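Local coordinates for 3-oxoacyl-[acyl-carrier-protein] synthase (Arabidopsis thaliana, PDB 2IX4), which catalyses the condensation steps of mitochondrial fatty acid synthesis, lengthening acyl chains bound to acyl carrier protein by two carbons taken from malonyl-ACP, at the interface of chains A and B. Coordinates in Å, arbitrary orientation; residue numbers count along the deposited sequence, not the author numbering. Chains: chain A/B, 3-oxoacyl-[acyl-carrier-protein] synthase.

Contact 1: the interface of chains A and B. Residues chain A 150-151, 154, 156-157; chain B 124, 218, 287, 419-420.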
# COMPACT_ATOMS: atom_id res chain seq x y z
N ILE A 150 -7.12 15.45 -2.17
CA ILE A 150 -7.20 13.99 -2.07
C ILE A 150 -6.22 13.27 -3.02
O ILE A 150 -5.46 12.41 -2.57
CB ILE A 150 -8.67 13.46 -2.22
CG1 ILE A 150 -9.54 13.90 -1.04
CG2 ILE A 150 -8.70 11.93 -2.39
CD1 ILE A 150 -9.18 13.28 0.32
N PRO A 151 -6.24 13.61 -4.33
CA PRO A 151 -5.31 12.96 -5.26
C PRO A 151 -3.82 13.07 -4.88
O PRO A 151 -3.06 12.15 -5.18
CB PRO A 151 -5.56 13.71 -6.58
CG PRO A 151 -6.93 14.22 -6.46
CD PRO A 151 -7.11 14.57 -5.02
N LEU A 154 -2.69 10.48 -1.61
CA LEU A 154 -2.85 9.02 -1.71
C LEU A 154 -1.55 8.31 -2.09
O LEU A 154 -0.93 8.62 -3.12
CB LEU A 154 -3.97 8.67 -2.70
CG LEU A 154 -5.39 9.11 -2.33
CD1 LEU A 154 -6.31 9.01 -3.54
CD2 LEU A 154 -5.95 8.32 -1.15
N ASN A 156 -0.70 5.59 -3.39
CA ASN A 156 -0.62 4.81 -4.62
C ASN A 156 -0.40 5.67 -5.86
O ASN A 156 -0.18 5.14 -6.96
CB ASN A 156 -1.88 3.97 -4.81
CG ASN A 156 -3.13 4.82 -5.04
OD1 ASN A 156 -3.52 5.61 -4.18
ND2 ASN A 156 -3.77 4.64 -6.19
N MET A 157 -0.44 6.99 -5.69
CA MET A 157 -0.50 7.91 -6.83
C MET A 157 0.77 8.02 -7.67
O MET A 157 0.70 8.47 -8.82
CB MET A 157 -1.03 9.28 -6.40
CG MET A 157 -2.52 9.29 -6.07
SD MET A 157 -3.60 8.68 -7.40
CE MET A 157 -3.40 9.97 -8.63
N ILE B 124 -6.45 5.17 3.10
CA ILE B 124 -6.04 6.51 3.55
C ILE B 124 -5.44 6.48 4.96
O ILE B 124 -4.54 7.26 5.26
CB ILE B 124 -7.21 7.53 3.52
CG1 ILE B 124 -7.99 7.46 2.21
CG2 ILE B 124 -6.67 8.94 3.70
CD1 ILE B 124 -9.32 8.21 2.22
N PHE B 218 -13.11 15.29 -0.31
CA PHE B 218 -13.91 14.63 -1.35
C PHE B 218 -15.02 15.52 -1.91
O PHE B 218 -15.31 15.47 -3.11
CB PHE B 218 -14.48 13.30 -0.85
CG PHE B 218 -13.51 12.15 -0.94
CD1 PHE B 218 -13.07 11.68 -2.18
CD2 PHE B 218 -13.07 11.51 0.21
CE1 PHE B 218 -12.18 10.62 -2.26
CE2 PHE B 218 -12.18 10.44 0.13
CZ PHE B 218 -11.74 9.99 -1.11
N THR B 287 -8.36 10.97 -11.69
CA THR B 287 -9.62 10.64 -11.01
C THR B 287 -10.73 10.11 -11.94
O THR B 287 -11.60 9.36 -11.49
CB THR B 287 -10.18 11.86 -10.21
OG1 THR B 287 -10.32 12.99 -11.08
CG2 THR B 287 -9.27 12.22 -9.05
N PHE B 419 -8.53 5.81 -7.85
CA PHE B 419 -7.84 7.00 -8.35
C PHE B 419 -6.46 6.61 -8.85
O PHE B 419 -5.82 5.71 -8.30
CB PHE B 419 -7.71 8.05 -7.24
CG PHE B 419 -8.97 8.84 -6.97
CD1 PHE B 419 -8.93 9.95 -6.12
CD2 PHE B 419 -10.19 8.50 -7.56
CE1 PHE B 419 -10.09 10.70 -5.86
CE2 PHE B 419 -11.35 9.24 -7.31
CZ PHE B 419 -11.30 10.34 -6.45
N GLY B 420 -6.00 7.28 -9.90
CA GLY B 420 -4.74 6.92 -10.55
C GLY B 420 -4.94 5.91 -11.66
O GLY B 420 -3.97 5.45 -12.27

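Contact 2: the interface of chains A and B. Residues chain A 130-131, 134, 138, 213; chain B 130-131, 134, 138, 213.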
# COMPACT_ATOMS: atom_id res chain seq x y z
N ILE A 130 -1.48 17.51 4.29
CA ILE A 130 -2.57 17.30 5.24
C ILE A 130 -2.52 18.33 6.37
O ILE A 130 -3.56 18.77 6.87
CB ILE A 130 -2.58 15.85 5.81
CG1 ILE A 130 -2.64 14.83 4.66
CG2 ILE A 130 -3.77 15.64 6.77
CD1 ILE A 130 -2.31 13.40 5.07
N VAL A 131 -1.31 18.72 6.76
CA VAL A 131 -1.10 19.76 7.78
C VAL A 131 -1.64 21.12 7.30
O VAL A 131 -2.33 21.82 8.05
CB VAL A 131 0.39 19.86 8.21
CG1 VAL A 131 0.67 21.15 8.97
CG2 VAL A 131 0.78 18.65 9.06
N ALA A 134 -5.42 20.91 7.38
CA ALA A 134 -5.90 20.93 8.76
C ALA A 134 -5.83 22.34 9.36
O ALA A 134 -6.66 22.70 10.21
CB ALA A 134 -5.11 19.95 9.61
N CYS A 138 -8.58 24.82 11.49
CA CYS A 138 -8.26 25.57 12.70
C CYS A 138 -8.51 27.07 12.54
O CYS A 138 -8.96 27.73 13.48
CB CYS A 138 -6.80 25.34 13.12
SG CYS A 138 -6.38 23.63 13.55
N LEU A 213 5.65 17.72 11.24
CA LEU A 213 4.90 16.68 11.92
C LEU A 213 5.54 15.30 11.80
O LEU A 213 5.46 14.49 12.73
CB LEU A 213 3.44 16.66 11.46
CG LEU A 213 2.44 15.95 12.38
CD1 LEU A 213 2.59 16.42 13.84
CD2 LEU A 213 1.01 16.15 11.88
N ILE B 130 -4.11 12.88 12.16
CA ILE B 130 -3.18 13.85 11.60
C ILE B 130 -3.71 15.28 11.79
O ILE B 130 -2.95 16.19 12.11
CB ILE B 130 -2.85 13.58 10.10
CG1 ILE B 130 -2.38 12.13 9.91
CG2 ILE B 130 -1.78 14.56 9.60
CD1 ILE B 130 -2.43 11.62 8.48
N VAL B 131 -5.02 15.45 11.61
CA VAL B 131 -5.69 16.74 11.86
C VAL B 131 -5.50 17.18 13.32
O VAL B 131 -5.19 18.35 13.58
CB VAL B 131 -7.20 16.69 11.48
CG1 VAL B 131 -7.95 17.92 11.98
CG2 VAL B 131 -7.37 16.56 9.97
N ALA B 134 -1.87 18.19 13.81
CA ALA B 134 -1.64 19.46 13.13
C ALA B 134 -2.22 20.64 13.93
O ALA B 134 -1.69 21.75 13.88
CB ALA B 134 -2.22 19.43 11.73
N CYS B 138 -0.75 24.54 15.30
CA CYS B 138 -1.49 25.80 15.28
C CYS B 138 -1.65 26.42 16.67
O CYS B 138 -1.62 27.64 16.83
CB CYS B 138 -2.87 25.61 14.64
SG CYS B 138 -2.87 25.05 12.92
N LEU B 213 -12.04 16.50 7.43
CA LEU B 213 -11.17 16.74 6.29
C LEU B 213 -11.40 15.78 5.12
O LEU B 213 -11.28 16.17 3.96
CB LEU B 213 -9.69 16.74 6.72
CG LEU B 213 -8.66 17.32 5.74
CD1 LEU B 213 -9.00 18.75 5.35
CD2 LEU B 213 -7.26 17.23 6.33

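Contact 1: the interface of chains A and B
A:Ile150 and B:Phe218 meet almost perpendicularly, with the gamma-methyl CG2 of A:Ile150 3.7 Å from CE1 of B:Phe218. The other branch of the isoleucine lies over the ring: CG1 stands above its centre, so one face of the phenyl group is covered by chain A. CG2 also reaches the second aromatic side chain, 3.9 Å from CE1 of B:Phe419. A:Leu154 brings its CD1 methyl up to the same side chain, 3.8 Å from CD1 of B:Phe419, while its other methyl, CD2, turns to CG1 of B:Ile124 at 4.0 Å. The two leucine branches thus fork between two segments of chain B.

The backbone of B:Phe419 is gripped as well. The side-chain amide nitrogen ND2 of A:Asn156 donates a hydrogen bond to its carbonyl O over 3.1 Å; the acceptor lies near the amide plane, but the bond is bent, 136° at the hydrogen. Beside it, the thioether SD of A:Met157 rests 3.8 Å from CA of B:Gly420, brought there by bends at chi2 and chi3 (-55° and -68°).

Behind the ring, B:Thr287 places CG2 over the centre of one face of B:Phe419, and the same methyl touches CG of A:Pro151. Chain A contributes helix 149-153, the loop after it and the start of helix 157-166; chain B contributes B:Phe218 from helix 212-220 and loop residues. B:Ile124, B:Phe218 and B:Phe419 also line the hexanoic acid pocket.

Contact 2: the interface of chains A and B
Helix 127-138 of each subunit packs against its own copy across the two-fold axis of the homodimer, and helix 212-220 adds a leucine from either side. The pairing of identical residues is the evidence for the axis: A:Ile130 meets B:Ile130, A:Ala134 meets B:Ala134, and A:Cys138 meets B:Cys138.

At the middle of the patch the beta-methyls of A:Ala134 and B:Ala134 face each other, CB to CB, at 3.6 Å. Such small side chains let the helices come close enough for CB of A:Ala134 to lie 4.0 Å from the backbone CA of B:Val131. The valines flank this point, each turning CG2 toward the opposite alanine methyl.

One helical turn earlier, the two isoleucines cross at about a right angle. Their gamma-methyls touch, CG2 of A:Ile130 being 3.6 Å from CG2 of B:Ile130, and the ends of the longer branches meet too, CD1 of A:Ile130 to CD1 of B:Ile130 at 3.8 Å. In both copies CG2 is anti to the backbone N, with CG1 beside that nitrogen (chi1 -55° in A:Ile130, -53° in B:Ile130), which presents both branches to the partner. The leucines close in obliquely: CD2 of A:Leu213 packs 3.9 Å from CG2 of B:Ile130, and the reciprocal pair repeats this separation.

At the C-terminal end of the helices the thiols approach without a disulfide, SG of A:Cys138 lying 3.8 Å from SG of B:Cys138.

The C-alpha centres of contact 1 and contact 2 are about 18 Å apart, and no residue belongs to both. Helix 212-220 connects them: chain B supplies B:Leu213 to contact 2 and B:Phe218 to contact 1. Contact 2 straddles the two-fold axis and maps onto itself when the chains are exchanged, whereas contact 1 lies to one side and has a separate twin. The centres are about 20 and 22 Å, respectively, from A:Cys179, the predicted active-site cysteine of chain A. Since chain B residues of the hexanoic acid pocket take part in contact 1, dimer assembly may help to shape that chain's acyl site, with contact 2 holding the subunits in register.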